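Local coordinates for RagB/SusD domain protein (Flavobacterium johnsoniae, PDB 5J90) that binds chitin as a SusD-like outer-membrane lipoprotein and probably captures chitin chains at the cell surface for uptake, at residues A203-L208 against A333-L338; D438-G443 against V499-N504; G456-T461 against P492-T497. One frame throughout, in Å; residues are numbered along the deposited sequence.

Interaction 1: A203-L208 against A333-L338; sequences ANTLRL and AEAYFL
Ala335 and Leu338 of helix 332-344 meet Thr205 and Leu208 of helix 196-213, two apolar pairs one helical turn apart. The axes of the two short segments approach to 10.2 Å with their N-to-C directions 45° apart, and the chains are closest at Thr205 and Ala335, where the CA atoms are 6.4 Å apart. Along 333-338, Ala333 touches Ser364 and Ala427. Glu334 OE1 forms a salt bridge with Arg209, just past segment 203-208 on the other helix. Ala335 makes the first true contact: its CB meets CG2 of Thr205 tip to tip at 3.8 Å. The methyl of Thr205 stands anti to the backbone N, which leaves OG1 beside that N, hydrogen-bonded to Arg201 O one turn back and to Met237 N; the apolar branch is thus the one offered to Ala335. Tyr336 points away and hydrogen-bonds through OH to Leu238 O, while Phe337 packs on Ile361, Gln423 and Lys424. Leu338 then closes the contact. Its CB lies 3.6 Å from CD2 of Leu208, and Leu338 CD1 lies 4.0 Å from Leu208 CG; the two side chains run alongside each other in opposite senses. Leu208 holds CG anti to the backbone N (chi1 -179°), whereas Leu338 holds CG beside its own (chi1 -79°), with Leu338 CD2 near Leu208 O. No hydrogen bond links the segments; the seam is held by methyl and methylene packing in the buried interior. Helix 219-231 lies against helix 196-213 through Ala226 and Ala229, which touch Leu208, and helices 353-368 and 413-428 pack on helix 332-344, placing the contact in the helical interior of the SusD-like fold, a family of the TPR clan.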
# COMPACT_ATOMS: atom_id res chain seq x y z
N ALA A 203 19.74 -13.18 16.35
CA ALA A 203 19.77 -12.44 15.09
C ALA A 203 19.02 -13.19 13.98
O ALA A 203 18.29 -12.57 13.21
CB ALA A 203 21.21 -12.15 14.66
N ASN A 204 19.22 -14.51 13.89
CA ASN A 204 18.49 -15.30 12.90
C ASN A 204 16.98 -15.20 13.12
O ASN A 204 16.20 -15.09 12.16
CB ASN A 204 18.90 -16.78 12.98
CG ASN A 204 20.36 -17.02 12.62
OD1 ASN A 204 20.98 -16.25 11.89
ND2 ASN A 204 20.91 -18.12 13.13
N THR A 205 16.55 -15.25 14.38
CA THR A 205 15.13 -15.24 14.69
C THR A 205 14.53 -13.86 14.40
O THR A 205 13.41 -13.75 13.90
CB THR A 205 14.87 -15.65 16.15
OG1 THR A 205 15.59 -16.85 16.43
CG2 THR A 205 13.38 -15.91 16.37
N LEU A 206 15.30 -12.81 14.69
CA LEU A 206 14.90 -11.45 14.36
C LEU A 206 14.78 -11.29 12.84
O LEU A 206 13.83 -10.67 12.36
CB LEU A 206 15.92 -10.47 14.95
CG LEU A 206 15.72 -8.97 14.76
CD1 LEU A 206 14.32 -8.54 15.16
CD2 LEU A 206 16.78 -8.20 15.56
N ARG A 207 15.73 -11.86 12.09
CA ARG A 207 15.60 -11.87 10.63
C ARG A 207 14.29 -12.52 10.19
O ARG A 207 13.60 -12.02 9.31
CB ARG A 207 16.77 -12.60 9.96
CG ARG A 207 16.68 -12.56 8.43
CD ARG A 207 17.68 -13.48 7.72
NE ARG A 207 19.04 -13.30 8.20
CZ ARG A 207 19.83 -12.27 7.92
NH1 ARG A 207 19.41 -11.28 7.13
NH2 ARG A 207 21.05 -12.21 8.45
N LEU A 208 13.94 -13.65 10.81
CA LEU A 208 12.70 -14.33 10.47
C LEU A 208 11.47 -13.47 10.76
O LEU A 208 10.54 -13.43 9.94
CB LEU A 208 12.63 -15.69 11.20
CG LEU A 208 11.40 -16.56 10.93
CD1 LEU A 208 11.27 -16.92 9.45
CD2 LEU A 208 11.46 -17.83 11.78
N ALA A 333 8.67 -19.15 21.72
CA ALA A 333 7.38 -19.51 21.12
C ALA A 333 7.15 -18.79 19.79
O ALA A 333 6.66 -19.39 18.84
CB ALA A 333 6.23 -19.22 22.08
N GLU A 334 7.54 -17.52 19.72
CA GLU A 334 7.37 -16.75 18.50
C GLU A 334 8.11 -17.39 17.33
O GLU A 334 7.61 -17.37 16.21
CB GLU A 334 7.87 -15.31 18.69
CG GLU A 334 7.75 -14.49 17.40
CD GLU A 334 8.17 -13.04 17.53
OE1 GLU A 334 8.27 -12.52 18.66
OE2 GLU A 334 8.38 -12.41 16.47
N ALA A 335 9.29 -17.94 17.58
CA ALA A 335 10.03 -18.60 16.50
C ALA A 335 9.24 -19.78 15.92
O ALA A 335 9.24 -19.98 14.70
CB ALA A 335 11.40 -19.05 17.00
N TYR A 336 8.57 -20.55 16.77
CA TYR A 336 7.74 -21.64 16.29
C TYR A 336 6.54 -21.14 15.49
O TYR A 336 6.20 -21.73 14.46
CB TYR A 336 7.25 -22.51 17.45
CG TYR A 336 8.33 -23.39 18.04
CD1 TYR A 336 8.98 -23.02 19.21
CD2 TYR A 336 8.72 -24.57 17.41
CE1 TYR A 336 9.98 -23.82 19.76
CE2 TYR A 336 9.72 -25.37 17.94
CZ TYR A 336 10.34 -24.99 19.11
OH TYR A 336 11.33 -25.79 19.63
N PHE A 337 5.91 -20.05 15.93
CA PHE A 337 4.74 -19.53 15.21
C PHE A 337 5.14 -18.86 13.90
O PHE A 337 4.38 -18.89 12.93
CB PHE A 337 3.92 -18.59 16.10
CG PHE A 337 3.32 -19.28 17.31
CD1 PHE A 337 2.53 -20.41 17.17
CD2 PHE A 337 3.56 -18.79 18.59
CE1 PHE A 337 1.99 -21.05 18.29
CE2 PHE A 337 3.02 -19.43 19.70
CZ PHE A 337 2.23 -20.55 19.55
N LEU A 338 6.34 -18.28 13.86
CA LEU A 338 6.87 -17.75 12.61
C LEU A 338 7.11 -18.90 11.64
O LEU A 338 6.72 -18.82 10.47
CB LEU A 338 8.16 -16.98 12.86
CG LEU A 338 7.95 -15.57 13.41
CD1 LEU A 338 9.25 -15.06 13.98
CD2 LEU A 338 7.46 -14.65 12.30

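Interaction 2: D438-G443 against V499-N504; sequences DYRRTG and VWWDVN
The indole of Trp501 sets its six-membered ring against Arg440, with CH2 over the centre of one guanidinium face, 3.7 Å from Arg440 CZ. The contact joins the C-terminal end of helix 432-442 to the loop after helix 479-489, at a type I turn from Val499 to Asp502. Arg440 sets CG beside its backbone N (chi1 -75°) and bends at chi3, which brings the flat group across the tip of the indole; the planes stand 68° apart, Arg440 NH2 near the indole plane at its edge. Trp501 CG takes the crowded position between backbone N and carbonyl carbon (chi1 56°), and CZ3 comes 4.0 Å from Arg441 N. Val499 CG2 covers one indole face. Arg441 carries its charged end away from the loop: Arg441 NH2 forms a salt bridge with Asp438 OD1 at 3.1 Å, and NH1 pairs with Glu341. Asp502 OD1 lies 3.2 Å from Arg440 O, but both are acceptors. Outside partners serve the polar ends: Arg466 NH2 for Asp502 OD1, the carbonyls of Arg466 and Asp132 for Arg440 NH1, Asp132 OD1 for Trp501 NE1. The Arg466 salt bridge probably offsets the repulsion between the two oxygens. With no hydrogen bond across the segments, packing and shared neighbours appear to join them.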
# COMPACT_ATOMS: atom_id res chain seq x y z
N ASP A 438 1.92 -7.41 14.07
CA ASP A 438 1.31 -8.62 13.53
C ASP A 438 -0.18 -8.44 13.24
O ASP A 438 -0.69 -8.98 12.25
CB ASP A 438 1.52 -9.77 14.52
CG ASP A 438 2.18 -10.99 13.90
OD1 ASP A 438 2.74 -10.94 12.77
OD2 ASP A 438 2.14 -12.03 14.57
N TYR A 439 -0.88 -7.68 14.09
CA TYR A 439 -2.30 -7.43 13.88
C TYR A 439 -2.50 -6.58 12.63
O TYR A 439 -3.41 -6.83 11.83
CB TYR A 439 -2.93 -6.72 15.09
CG TYR A 439 -4.36 -6.31 14.79
CD1 TYR A 439 -5.40 -7.22 14.90
CD2 TYR A 439 -4.65 -5.02 14.36
CE1 TYR A 439 -6.71 -6.84 14.61
CE2 TYR A 439 -5.94 -4.64 14.06
CZ TYR A 439 -6.97 -5.55 14.19
OH TYR A 439 -8.27 -5.17 13.90
N ARG A 440 -1.67 -5.56 12.46
CA ARG A 440 -1.78 -4.75 11.25
C ARG A 440 -1.56 -5.61 10.01
O ARG A 440 -2.33 -5.53 9.04
CB ARG A 440 -0.80 -3.57 11.30
CG ARG A 440 -1.24 -2.45 12.25
CD ARG A 440 -0.22 -1.31 12.33
NE ARG A 440 0.98 -1.72 13.06
CZ ARG A 440 2.14 -1.07 12.98
NH1 ARG A 440 2.27 -0.02 12.18
NH2 ARG A 440 3.19 -1.50 13.67
N ARG A 441 -0.53 -6.45 10.02
CA ARG A 441 -0.24 -7.27 8.85
C ARG A 441 -1.32 -8.31 8.56
O ARG A 441 -1.73 -8.45 7.41
CB ARG A 441 1.11 -7.96 8.99
CG ARG A 441 1.43 -8.86 7.79
CD ARG A 441 2.81 -9.46 7.91
NE ARG A 441 2.91 -10.38 9.05
CZ ARG A 441 2.65 -11.69 9.00
NH1 ARG A 441 2.24 -12.26 7.87
NH2 ARG A 441 2.81 -12.43 10.09
N THR A 442 -1.78 -9.03 9.58
CA THR A 442 -2.62 -10.21 9.36
C THR A 442 -4.10 -10.00 9.64
O THR A 442 -4.93 -10.76 9.15
CB THR A 442 -2.17 -11.40 10.23
OG1 THR A 442 -2.43 -11.12 11.62
CG2 THR A 442 -0.69 -11.71 10.03
N GLY A 443 -4.43 -9.00 10.45
CA GLY A 443 -5.79 -8.81 10.93
C GLY A 443 -6.17 -9.74 12.07
O GLY A 443 -7.34 -9.80 12.44
N VAL A 499 2.00 2.21 6.32
CA VAL A 499 3.43 2.10 6.05
C VAL A 499 3.66 1.06 4.94
O VAL A 499 2.76 0.27 4.62
CB VAL A 499 4.28 1.74 7.30
CG1 VAL A 499 4.02 2.76 8.41
CG2 VAL A 499 3.99 0.32 7.80
N TRP A 500 4.85 1.08 4.35
CA TRP A 500 5.19 0.23 3.21
C TRP A 500 4.83 -1.25 3.36
O TRP A 500 4.23 -1.83 2.45
CB TRP A 500 6.67 0.45 2.87
CG TRP A 500 7.33 -0.55 1.97
CD1 TRP A 500 7.28 -0.61 0.61
CD2 TRP A 500 8.20 -1.62 2.39
NE1 TRP A 500 8.06 -1.66 0.15
CE2 TRP A 500 8.63 -2.29 1.23
CE3 TRP A 500 8.65 -2.07 3.63
CZ2 TRP A 500 9.49 -3.40 1.27
CZ3 TRP A 500 9.49 -3.16 3.68
CH2 TRP A 500 9.91 -3.81 2.51
N TRP A 501 5.17 -1.89 4.49
CA TRP A 501 4.85 -3.32 4.60
C TRP A 501 3.37 -3.59 4.85
O TRP A 501 2.90 -4.71 4.64
CB TRP A 501 5.73 -4.08 5.62
CG TRP A 501 5.72 -3.53 7.04
CD1 TRP A 501 6.76 -2.88 7.65
CD2 TRP A 501 4.67 -3.63 8.02
NE1 TRP A 501 6.43 -2.55 8.94
CE2 TRP A 501 5.15 -2.99 9.20
CE3 TRP A 501 3.39 -4.19 8.04
CZ2 TRP A 501 4.38 -2.88 10.37
CZ3 TRP A 501 2.63 -4.08 9.20
CH2 TRP A 501 3.13 -3.43 10.35
N ASP A 502 2.63 -2.57 5.29
CA ASP A 502 1.22 -2.72 5.67
C ASP A 502 0.30 -2.50 4.48
O ASP A 502 -0.67 -1.76 4.55
CB ASP A 502 0.91 -1.72 6.81
CG ASP A 502 -0.43 -1.96 7.48
OD1 ASP A 502 -0.94 -3.10 7.39
OD2 ASP A 502 -0.94 -1.00 8.11
N VAL A 503 0.62 -3.16 3.38
CA VAL A 503 -0.12 -2.94 2.14
C VAL A 503 -1.55 -3.48 2.25
O VAL A 503 -1.81 -4.49 2.92
CB VAL A 503 0.64 -3.58 0.95
CG1 VAL A 503 0.82 -5.05 1.16
CG2 VAL A 503 -0.06 -3.30 -0.38
N ASN A 504 -2.49 -2.78 1.63
CA ASN A 504 -3.85 -3.29 1.56
C ASN A 504 -3.95 -4.45 0.57
O ASN A 504 -4.24 -4.26 -0.62
CB ASN A 504 -4.85 -2.20 1.17
CG ASN A 504 -6.26 -2.69 1.23
OD1 ASN A 504 -6.69 -3.23 2.24
ND2 ASN A 504 -6.99 -2.56 0.13

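Interaction 3: G456-T461 against P492-T497; sequences GGAITT and PDNGGT
The first torsion of Asn494 puts CG between the backbone N and the carbonyl carbon (chi1 64°), which folds the amide back over its own turn and sets it against Ala458; in Ile459, CG1 lies beside the backbone N (chi1 -59°) and is directed at the peptide joining Gly495 and Gly496. The amide end of Asn494 presents ND2 to the methyl of Ala458, ND2 to CB 3.8 Å, a van der Waals contact. Its OD1 accepts from Gly496 N at 3.0 Å, the donor tilted from the amide carbonyl plane. The same oxygen takes a second hydrogen from a water, 2.9 Å from OD1, which also donates to Ala458 O at 2.7 Å; this water is the polar link between the segments, since no direct hydrogen bond crosses. Ala458 O is met as well by Gly496 CA at 3.2 Å in a CH...O contact with 146° at the hydrogen. A side chain on Gly496 would collide with that carbonyl, and one on Gly495 with Ile459 CD1, so the absence of both lets the loops come this close. Ile459 CG1 lies 3.7 Å from both Gly495 C and Gly496 N, while CD1 lies beside Gly495 CA. Within 492-497, Thr497 OG1 donates in plane to a lone pair of Pro492 O at 2.7 Å, tying the ends of the segment together. Asp493 and Asn494 O are held by Arg467, and in the second subunit Gly491 packs on Thr460 and Gly457 on Pro492, so the contact lies beside the interface of the two copies. The motif is an Asx turn at Asn494 overlapping a type I beta turn from Asn494 to Thr497, preceded by an inverse gamma turn centred on Asp493.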
# COMPACT_ATOMS: atom_id res chain seq x y z
N GLY A 456 -11.38 12.47 13.55
CA GLY A 456 -11.87 13.36 12.51
C GLY A 456 -11.82 12.76 11.12
O GLY A 456 -11.77 13.49 10.12
N GLY A 457 -11.84 11.44 11.04
CA GLY A 457 -11.86 10.76 9.76
C GLY A 457 -10.52 10.23 9.28
O GLY A 457 -10.46 9.48 8.31
N ALA A 458 -9.44 10.62 9.96
CA ALA A 458 -8.10 10.22 9.54
C ALA A 458 -7.82 8.75 9.82
O ALA A 458 -7.02 8.12 9.12
CB ALA A 458 -7.06 11.08 10.24
N ILE A 459 -8.47 8.21 10.85
CA ILE A 459 -8.25 6.83 11.27
C ILE A 459 -9.58 6.11 11.31
O ILE A 459 -10.53 6.61 11.92
CB ILE A 459 -7.57 6.76 12.66
CG1 ILE A 459 -6.23 7.51 12.62
CG2 ILE A 459 -7.39 5.31 13.11
CD1 ILE A 459 -5.54 7.61 13.97
N THR A 460 -9.67 4.97 10.64
CA THR A 460 -10.93 4.23 10.60
C THR A 460 -11.13 3.40 11.87
O THR A 460 -10.17 2.92 12.48
CB THR A 460 -11.04 3.26 9.38
OG1 THR A 460 -10.16 2.15 9.55
CG2 THR A 460 -10.74 3.98 8.05
N THR A 461 -12.38 3.22 12.25
CA THR A 461 -12.70 2.32 13.34
C THR A 461 -12.38 0.88 12.97
O THR A 461 -11.87 0.11 13.77
CB THR A 461 -14.18 2.48 13.73
OG1 THR A 461 -14.35 3.79 14.28
CG2 THR A 461 -14.60 1.44 14.77
N PRO A 492 -0.79 11.36 3.34
CA PRO A 492 -0.91 12.25 4.50
C PRO A 492 -0.23 11.72 5.76
O PRO A 492 -0.29 10.53 6.07
CB PRO A 492 -2.43 12.35 4.71
CG PRO A 492 -3.00 12.11 3.34
CD PRO A 492 -2.09 11.07 2.72
N ASP A 493 0.41 12.62 6.49
CA ASP A 493 1.14 12.25 7.69
C ASP A 493 0.18 12.18 8.88
O ASP A 493 0.13 13.08 9.72
CB ASP A 493 2.26 13.27 7.94
CG ASP A 493 3.06 12.99 9.21
OD1 ASP A 493 3.11 11.84 9.69
OD2 ASP A 493 3.66 13.96 9.73
N ASN A 494 -0.60 11.10 8.91
CA ASN A 494 -1.52 10.85 10.02
C ASN A 494 -1.56 9.36 10.31
O ASN A 494 -0.86 8.58 9.67
CB ASN A 494 -2.91 11.44 9.74
CG ASN A 494 -3.60 10.80 8.55
OD1 ASN A 494 -3.56 9.59 8.36
ND2 ASN A 494 -4.26 11.63 7.74
N GLY A 495 -2.40 8.96 11.26
CA GLY A 495 -2.38 7.59 11.75
C GLY A 495 -3.10 6.57 10.89
O GLY A 495 -3.02 5.37 11.17
N GLY A 496 -3.80 7.02 9.85
CA GLY A 496 -4.51 6.10 8.97
C GLY A 496 -3.72 5.68 7.74
O GLY A 496 -4.09 4.73 7.06
N THR A 497 -2.64 6.39 7.44
CA THR A 497 -1.85 6.08 6.26
C THR A 497 -0.99 4.85 6.50
O THR A 497 -0.31 4.75 7.51
CB THR A 497 -0.96 7.28 5.87
OG1 THR A 497 -1.81 8.38 5.52
CG2 THR A 497 -0.05 6.95 4.69
O HOH W 1 -5.73 8.58 6.76

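From the N terminus, interaction 1 closes first, joining helix 196-213 to helix 332-344 across 124 intervening residues. The chain then passes through helices 353-368 and 413-428 to helix 432-442, where interaction 2 opens; it closes only near the C terminus, at 499-504. Interaction 3 is nested inside that loop, pairing 456-461 with 492-497 around helices 472-477 and 479-489. Nothing crosses. Interactions 2 and 3 have centres about 15 Å apart, adjoin in sequence and both border the second subunit. The centre of interaction 1 is about 18 Å from that of interaction 2. Interaction 1 ties helices together, whereas the other two fasten the C-terminal loops.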